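Local coordinates for hemerythrin-like domain-containing protein (Streptococcus mutans, PDB 2QKP) that is of unknown function but carries a C-terminal PAS domain that probably senses a signal or ligand and probably pairs with a second copy of itself, at the interface of chains A and B. Residues are numbered along the deposited sequence; one frame, centred on the assembly and turned at random. Chains: chain A/B, Uncharacterized protein.

The four contacts sample one two-fold symmetric interface between two PAS domains, and each has a twin with the chains exchanged. Contacts 2 and 4 lie about 6 Å apart between the centres of their C-alpha atoms and share A:Leu28, A:Leu30 and B:Leu30, so they form one continuous central patch. Contact 1 sits about 13 Å from contact 4 and contact 3 about 16 Å from contact 2, while contacts 1 and 3 are about 33 Å apart. The interface runs from the N-terminal strands, through the end of helix 18-27 and the leucines following it, to the C-terminal end, consistent with a dimer, although the structure alone does not show that it forms in the cell.

Contact 1: the interface of chains A and B. Residues chain A 43-44; chain B 11-14, 16.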
# COMPACT_ATOMS: atom_id res chain seq x y z
N TYR A 43 -1.81 4.09 14.10
CA TYR A 43 -1.94 2.86 13.32
C TYR A 43 -0.63 2.40 12.71
O TYR A 43 0.14 3.23 12.20
CB TYR A 43 -2.94 3.13 12.19
CG TYR A 43 -2.89 2.10 11.06
CD1 TYR A 43 -3.59 0.88 11.17
CD2 TYR A 43 -2.16 2.34 9.90
CE1 TYR A 43 -3.57 -0.08 10.14
CE2 TYR A 43 -2.11 1.38 8.87
CZ TYR A 43 -2.81 0.17 9.01
OH TYR A 43 -2.77 -0.72 7.98
N TYR A 44 -0.39 1.09 12.73
CA TYR A 44 0.62 0.50 11.84
C TYR A 44 0.10 -0.83 11.38
O TYR A 44 -0.69 -1.45 12.08
CB TYR A 44 2.02 0.42 12.48
CG TYR A 44 2.18 -0.49 13.73
CD1 TYR A 44 2.86 -1.72 13.64
CD2 TYR A 44 1.71 -0.09 14.97
CE1 TYR A 44 3.04 -2.54 14.78
CE2 TYR A 44 1.90 -0.91 16.12
CZ TYR A 44 2.56 -2.11 16.01
OH TYR A 44 2.72 -2.90 17.15
N PHE B 11 -7.81 -1.64 12.91
CA PHE B 11 -7.14 -1.96 11.65
C PHE B 11 -5.71 -2.30 12.05
O PHE B 11 -5.10 -1.54 12.78
CB PHE B 11 -7.08 -0.71 10.76
CG PHE B 11 -8.22 -0.56 9.79
CD1 PHE B 11 -8.10 -1.02 8.49
CD2 PHE B 11 -9.37 0.11 10.16
CE1 PHE B 11 -9.16 -0.85 7.56
CE2 PHE B 11 -10.41 0.31 9.25
CZ PHE B 11 -10.29 -0.21 7.94
N GLY B 12 -5.16 -3.41 11.55
CA GLY B 12 -3.77 -3.75 11.84
C GLY B 12 -3.45 -3.73 13.32
O GLY B 12 -4.18 -4.33 14.13
N ASN B 13 -2.39 -3.01 13.71
CA ASN B 13 -2.02 -2.91 15.10
C ASN B 13 -2.50 -1.69 15.86
O ASN B 13 -2.06 -1.45 17.00
CB ASN B 13 -0.51 -3.07 15.27
CG ASN B 13 -0.07 -4.45 14.99
OD1 ASN B 13 -0.36 -5.38 15.76
ND2 ASN B 13 0.63 -4.63 13.86
N GLY B 14 -3.43 -0.94 15.28
CA GLY B 14 -4.06 0.21 15.96
C GLY B 14 -5.48 0.43 15.44
O GLY B 14 -6.29 -0.51 15.42
N LEU B 16 -8.11 2.92 12.58
CA LEU B 16 -8.33 3.87 11.50
C LEU B 16 -9.82 3.95 11.30
O LEU B 16 -10.55 2.97 11.56
CB LEU B 16 -7.73 3.40 10.16
CG LEU B 16 -6.23 3.21 10.00
CD1 LEU B 16 -5.93 2.47 8.70
CD2 LEU B 16 -5.51 4.56 9.98
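The carbonyl O of A:Tyr44 accepts a hydrogen bond from the backbone N of B:Asn13 at 2.8 Å, almost straight at the hydrogen (167°). This ties strand 41-44 of one PAS domain to the turn between the N-terminal strands 9-11 and 14-16 of the other. On one side of this bond, CB of B:Asn13 lies over a face of the A:Tyr44 ring, 3.4 Å from its centroid and displaced toward the phenol end. The amide of B:Asn13 is inclined by 25° to that ring, and its ND2 reaches the CE1 rim atom. A:Tyr44 has CG set between its backbone N and carbonyl carbon (chi1 64°), which swings the ring over B:Asn13. A:Tyr43 points the other way, its CG opposite the backbone N, and brings its ring to B:Leu16 and B:Phe11. CD1 of B:Leu16 stands over the middle of one face, 3.6 Å from the centroid, while CD2 packs near CB and CG of the tyrosine. At the ring's edge is the backbone of B:Phe11, whose carbonyl O is 3.3 Å from CD1 of A:Tyr43; CB of the phenylalanine lies beside CE1.

Contact 2: the interface of chains A and B. Residues chain A 27-30, 128, 133; chain B 30, 124, 126, 128.
The backbone of A:His27, A:Leu28 and A:Pro29 leaves the end of helix 18-27 and turns extended at A:Leu28 (psi 151°), facing strand 120-129 of chain B, which presents B:Leu124, B:Tyr126 and B:Gln128. In this pairing of two PAS domains the two copies of Gln128 meet through their side-chain amides. NE2 of A:Gln128 donates to OE1 of B:Gln128 at 2.9 Å, and NE2 of B:Gln128 returns an equal bond to OE1 of A:Gln128. Both bonds are nearly straight at the hydrogen, each donor lies in the acceptor's carbonyl plane on a lone pair, and the two amides are only 4° from coplanar. The reciprocal pair couples the two amides: the oxygen of each must face the nitrogen of the other, and both are held flat. Both chains are extended beyond CG, with CG turned away from the backbone N (chi1 -168° in A:Gln128), which carries the amides out from their strands to meet. Near this pair, CZ of A:Phe133 approaches OE1 of B:Gln128, its ring perpendicular to the amide. Farther along the strand, CG and CD of A:Pro29 pack on the phenol end of B:Tyr126, with CG 3.5 Å from CE1. CD2 of A:Leu28 touches CD2 of the same ring and, at 4.0 Å, CD1 of B:Leu30. CB of A:His27 rests 3.9 Å from CD2 of B:Leu124, and the phenol OH of B:Tyr126 contacts water 1 at 3.0 Å.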
# COMPACT_ATOMS: atom_id res chain seq x y z
N HIS A 27 -1.26 -7.10 3.44
CA HIS A 27 -0.60 -7.90 2.38
C HIS A 27 0.27 -7.08 1.46
O HIS A 27 0.95 -7.62 0.57
CB HIS A 27 -1.62 -8.70 1.56
CG HIS A 27 -2.12 -9.93 2.26
ND1 HIS A 27 -3.06 -9.87 3.26
CD2 HIS A 27 -1.78 -11.24 2.12
CE1 HIS A 27 -3.30 -11.10 3.69
NE2 HIS A 27 -2.53 -11.95 3.03
N LEU A 28 0.30 -5.76 1.67
CA LEU A 28 1.19 -4.93 0.87
C LEU A 28 2.62 -5.10 1.35
O LEU A 28 2.83 -5.35 2.54
CB LEU A 28 0.74 -3.47 0.92
CG LEU A 28 -0.59 -3.16 0.19
CD1 LEU A 28 -1.08 -1.77 0.61
CD2 LEU A 28 -0.44 -3.22 -1.33
N PRO A 29 3.62 -4.94 0.45
CA PRO A 29 5.01 -5.21 0.82
C PRO A 29 5.67 -3.99 1.51
O PRO A 29 6.80 -3.60 1.16
CB PRO A 29 5.66 -5.48 -0.55
CG PRO A 29 4.96 -4.57 -1.45
CD PRO A 29 3.53 -4.48 -0.94
N LEU A 30 4.96 -3.42 2.48
CA LEU A 30 5.37 -2.15 3.09
C LEU A 30 5.07 -2.20 4.57
O LEU A 30 4.07 -2.78 4.96
CB LEU A 30 4.56 -0.98 2.51
CG LEU A 30 4.60 -0.78 0.99
CD1 LEU A 30 3.49 0.16 0.47
CD2 LEU A 30 5.97 -0.23 0.59
N GLN A 128 9.93 0.26 2.47
CA GLN A 128 10.01 -0.86 1.54
C GLN A 128 11.44 -1.38 1.43
O GLN A 128 12.40 -0.61 1.50
CB GLN A 128 9.55 -0.43 0.17
CG GLN A 128 9.30 -1.61 -0.84
CD GLN A 128 8.68 -1.12 -2.13
OE1 GLN A 128 8.57 0.10 -2.36
NE2 GLN A 128 8.27 -2.04 -2.99
N PHE A 133 14.98 -5.39 -6.20
CA PHE A 133 14.85 -4.74 -7.50
C PHE A 133 16.19 -4.51 -8.19
O PHE A 133 16.23 -4.34 -9.41
CB PHE A 133 14.12 -3.39 -7.40
CG PHE A 133 12.74 -3.49 -6.81
CD1 PHE A 133 11.87 -4.49 -7.23
CD2 PHE A 133 12.31 -2.59 -5.86
CE1 PHE A 133 10.60 -4.59 -6.69
CE2 PHE A 133 11.03 -2.69 -5.34
CZ PHE A 133 10.18 -3.69 -5.76
N LEU B 30 1.06 3.02 -5.84
CA LEU B 30 0.79 1.73 -6.46
C LEU B 30 -0.56 1.79 -7.11
O LEU B 30 -1.46 2.52 -6.64
CB LEU B 30 0.75 0.61 -5.41
CG LEU B 30 2.01 0.37 -4.56
CD1 LEU B 30 1.66 -0.45 -3.34
CD2 LEU B 30 3.10 -0.31 -5.34
N LEU B 124 -4.88 -9.90 -4.61
CA LEU B 124 -4.48 -8.49 -4.61
C LEU B 124 -3.41 -8.31 -5.68
O LEU B 124 -2.36 -8.98 -5.65
CB LEU B 124 -3.88 -8.15 -3.23
CG LEU B 124 -3.24 -6.78 -3.01
CD1 LEU B 124 -4.32 -5.73 -3.23
CD2 LEU B 124 -2.67 -6.68 -1.61
N TYR B 126 -0.86 -5.45 -7.28
CA TYR B 126 -0.32 -4.10 -7.10
C TYR B 126 0.83 -3.88 -8.08
O TYR B 126 1.65 -4.78 -8.28
CB TYR B 126 0.08 -3.83 -5.63
CG TYR B 126 0.97 -4.85 -4.93
CD1 TYR B 126 2.36 -4.70 -4.93
CD2 TYR B 126 0.42 -5.91 -4.19
CE1 TYR B 126 3.18 -5.61 -4.25
CE2 TYR B 126 1.23 -6.83 -3.53
CZ TYR B 126 2.61 -6.68 -3.55
OH TYR B 126 3.41 -7.60 -2.89
N GLN B 128 3.88 -1.22 -9.43
CA GLN B 128 4.76 -0.17 -8.94
C GLN B 128 5.73 0.25 -10.04
O GLN B 128 6.11 -0.57 -10.87
CB GLN B 128 5.55 -0.71 -7.76
CG GLN B 128 6.30 0.40 -7.00
CD GLN B 128 6.94 -0.09 -5.72
OE1 GLN B 128 7.00 -1.29 -5.44
NE2 GLN B 128 7.42 0.85 -4.92
O HOH W 1 1.69 -9.23 -1.05

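Contact 3: the interface of chains A and B. Residues chain A 136, 139; chain B 96, 105.
The 3-10 helix 131-138 of chain A and the residue just beyond it, A:Glu139, meet strands 92-99 and 104-114 of chain B. A:Leu136 comes from the helix and lays its CD2 methyl over one face of the indole of B:Trp96. The methyl stands 3.6 Å from CE2, at the fusion of the two rings, and lies 3.9 Å from the centroid of either ring, so it straddles the junction. The leucine side chain crosses the indole at about a right angle. B:Trp96 has CG placed between its backbone N and carbonyl carbon (chi1 49°), which directs the indole N-H toward the incoming chain. There the carboxylate of A:Glu139 faces it: OE2 is 3.0 Å from NE1, a weak hydrogen bond bent to 141° at the hydrogen. OE1 lies at a similar 3.1 Å from NE1, so the N-H points between the two oxygens and is shared by them. The carboxylate plane stands at 89° to the indole, which sets the oxygens on opposite sides of the ring plane, while CB of the glutamate lies in that plane at the indole's edge. Beside them, the rim of B:Phe105 meets the backbone, with CZ 3.4 Å from O of A:Glu139. By placing the C-terminal end of one chain against strands of its partner, the site extends the contact beyond the central patch and, if the pair is biological, probably helps fix the relative placement of the two domains.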
# COMPACT_ATOMS: atom_id res chain seq x y z
N LEU A 136 17.08 -6.73 -11.19
CA LEU A 136 16.34 -6.54 -12.43
C LEU A 136 17.00 -5.51 -13.32
O LEU A 136 16.52 -5.21 -14.41
CB LEU A 136 14.89 -6.14 -12.12
CG LEU A 136 14.21 -6.94 -11.01
CD1 LEU A 136 12.84 -6.38 -10.72
CD2 LEU A 136 14.13 -8.41 -11.36
N GLU A 139 17.59 -6.78 -16.95
CA GLU A 139 16.47 -6.98 -17.88
C GLU A 139 15.87 -5.69 -18.42
O GLU A 139 15.36 -4.86 -17.67
CB GLU A 139 15.39 -7.84 -17.23
CG GLU A 139 15.74 -9.32 -17.20
CD GLU A 139 14.99 -10.04 -16.11
OE1 GLU A 139 15.34 -9.85 -14.92
OE2 GLU A 139 14.05 -10.79 -16.44
N TRP B 96 7.78 -8.06 -14.65
CA TRP B 96 8.35 -6.72 -14.82
C TRP B 96 8.63 -6.44 -16.30
O TRP B 96 8.90 -7.37 -17.05
CB TRP B 96 9.62 -6.53 -13.99
CG TRP B 96 10.62 -7.62 -14.13
CD1 TRP B 96 11.69 -7.66 -14.98
CD2 TRP B 96 10.65 -8.85 -13.40
NE1 TRP B 96 12.38 -8.84 -14.82
CE2 TRP B 96 11.76 -9.59 -13.85
CE3 TRP B 96 9.83 -9.40 -12.39
CZ2 TRP B 96 12.09 -10.85 -13.34
CZ3 TRP B 96 10.15 -10.65 -11.88
CH2 TRP B 96 11.28 -11.36 -12.35
N PHE B 105 9.44 1.79 -15.24
CA PHE B 105 9.83 0.43 -15.19
C PHE B 105 8.83 -0.28 -14.30
O PHE B 105 8.81 -0.07 -13.09
CB PHE B 105 11.27 0.18 -14.70
CG PHE B 105 11.79 -1.16 -15.14
CD1 PHE B 105 12.37 -1.32 -16.40
CD2 PHE B 105 11.65 -2.28 -14.33
CE1 PHE B 105 12.83 -2.57 -16.82
CE2 PHE B 105 12.11 -3.52 -14.74
CZ PHE B 105 12.69 -3.67 -15.99

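Contact 4: the interface of chains A and B. Residues chain A 24-25, 28, 30, 32; chain B 25, 28, 30, 32.
The ends of helix 18-27 of chain A and its counterpart 18-25 of chain B, each preceding the first long strand of its PAS domain, pack against each other about the two-fold axis together with the residues that follow them. At the centre the two copies of Leu28 reach toward each other tip to tip, CD1 of A:Leu28 lying 3.5 Å from CD1 of B:Leu28. Both place CG opposite the carbonyl carbon (chi1 -69° in A:Leu28 and -67° in B:Leu28), a nearly identical setting, as expected at a two-fold axis, that turns the CD1 branches toward each other. The other branch of B:Leu28 turns to a different neighbour: CD2 sits 3.9 Å from CD1 of A:Leu30, and the two side chains run past each other in opposite directions. The exchanged pair, A:Leu28 with B:Leu30, has the same antiparallel arrangement. Within the helices, Leu25 meets its own copy, with CD2 of A:Leu25 at 3.8 Å from CD2 of B:Leu25 and the side chains set at a slant to one another. The same B:Leu25 methyl also touches CG2 of A:Ile24, at 3.9 Å, from a roughly perpendicular direction; CG2 is the branch of that isoleucine facing away from its backbone N, whereas CG1 lies beside it. More peripherally, A:Ile32 and B:Ile32, both from strand 31-36, border the patch.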
# COMPACT_ATOMS: atom_id res chain seq x y z
N ILE A 24 -5.95 -6.12 2.85
CA ILE A 24 -5.10 -5.52 1.79
C ILE A 24 -3.93 -4.77 2.41
O ILE A 24 -2.79 -4.96 2.01
CB ILE A 24 -5.93 -4.62 0.88
CG1 ILE A 24 -6.81 -5.49 -0.03
CG2 ILE A 24 -5.00 -3.69 0.04
CD1 ILE A 24 -7.99 -4.72 -0.66
N LEU A 25 -4.20 -3.94 3.42
CA LEU A 25 -3.14 -3.16 4.06
C LEU A 25 -2.08 -4.05 4.65
O LEU A 25 -0.90 -3.69 4.68
CB LEU A 25 -3.72 -2.23 5.13
CG LEU A 25 -4.46 -1.00 4.58
CD1 LEU A 25 -5.37 -0.38 5.65
CD2 LEU A 25 -3.53 0.07 3.96
N LEU A 28 0.30 -5.76 1.67
CA LEU A 28 1.19 -4.93 0.87
C LEU A 28 2.62 -5.10 1.35
O LEU A 28 2.83 -5.35 2.54
CB LEU A 28 0.74 -3.47 0.92
CG LEU A 28 -0.59 -3.16 0.19
CD1 LEU A 28 -1.08 -1.77 0.61
CD2 LEU A 28 -0.44 -3.22 -1.33
N LEU A 30 4.96 -3.42 2.48
CA LEU A 30 5.37 -2.15 3.09
C LEU A 30 5.07 -2.20 4.57
O LEU A 30 4.07 -2.78 4.96
CB LEU A 30 4.56 -0.98 2.51
CG LEU A 30 4.60 -0.78 0.99
CD1 LEU A 30 3.49 0.16 0.47
CD2 LEU A 30 5.97 -0.23 0.59
N ILE A 32 3.75 0.14 7.22
CA ILE A 32 2.99 1.40 7.10
C ILE A 32 2.71 1.90 8.50
O ILE A 32 2.39 1.11 9.40
CB ILE A 32 1.67 1.12 6.37
CG1 ILE A 32 2.01 0.62 4.94
CG2 ILE A 32 0.68 2.37 6.32
CD1 ILE A 32 0.79 0.16 4.14
N LEU B 25 -4.93 4.10 1.26
CA LEU B 25 -4.87 3.31 0.00
C LEU B 25 -4.65 4.20 -1.24
O LEU B 25 -3.94 3.80 -2.19
CB LEU B 25 -6.12 2.42 -0.13
CG LEU B 25 -6.13 1.27 0.92
CD1 LEU B 25 -7.55 0.64 1.08
CD2 LEU B 25 -5.14 0.21 0.51
N LEU B 28 -0.77 5.57 -1.59
CA LEU B 28 0.37 4.68 -1.80
C LEU B 28 0.74 4.74 -3.28
O LEU B 28 -0.12 4.92 -4.14
CB LEU B 28 0.01 3.25 -1.36
CG LEU B 28 -0.22 3.08 0.15
CD1 LEU B 28 -0.82 1.74 0.37
CD2 LEU B 28 1.09 3.20 0.95
N LEU B 30 1.06 3.02 -5.84
CA LEU B 30 0.79 1.73 -6.46
C LEU B 30 -0.56 1.79 -7.11
O LEU B 30 -1.46 2.52 -6.64
CB LEU B 30 0.75 0.61 -5.41
CG LEU B 30 2.01 0.37 -4.56
CD1 LEU B 30 1.66 -0.45 -3.34
CD2 LEU B 30 3.10 -0.31 -5.34
N ILE B 32 -3.46 -0.37 -7.27
CA ILE B 32 -3.93 -1.50 -6.47
C ILE B 32 -5.27 -1.97 -7.01
O ILE B 32 -6.17 -1.16 -7.25
CB ILE B 32 -4.10 -1.10 -4.99
CG1 ILE B 32 -2.78 -0.55 -4.43
CG2 ILE B 32 -4.57 -2.32 -4.14
CD1 ILE B 32 -2.83 -0.07 -2.92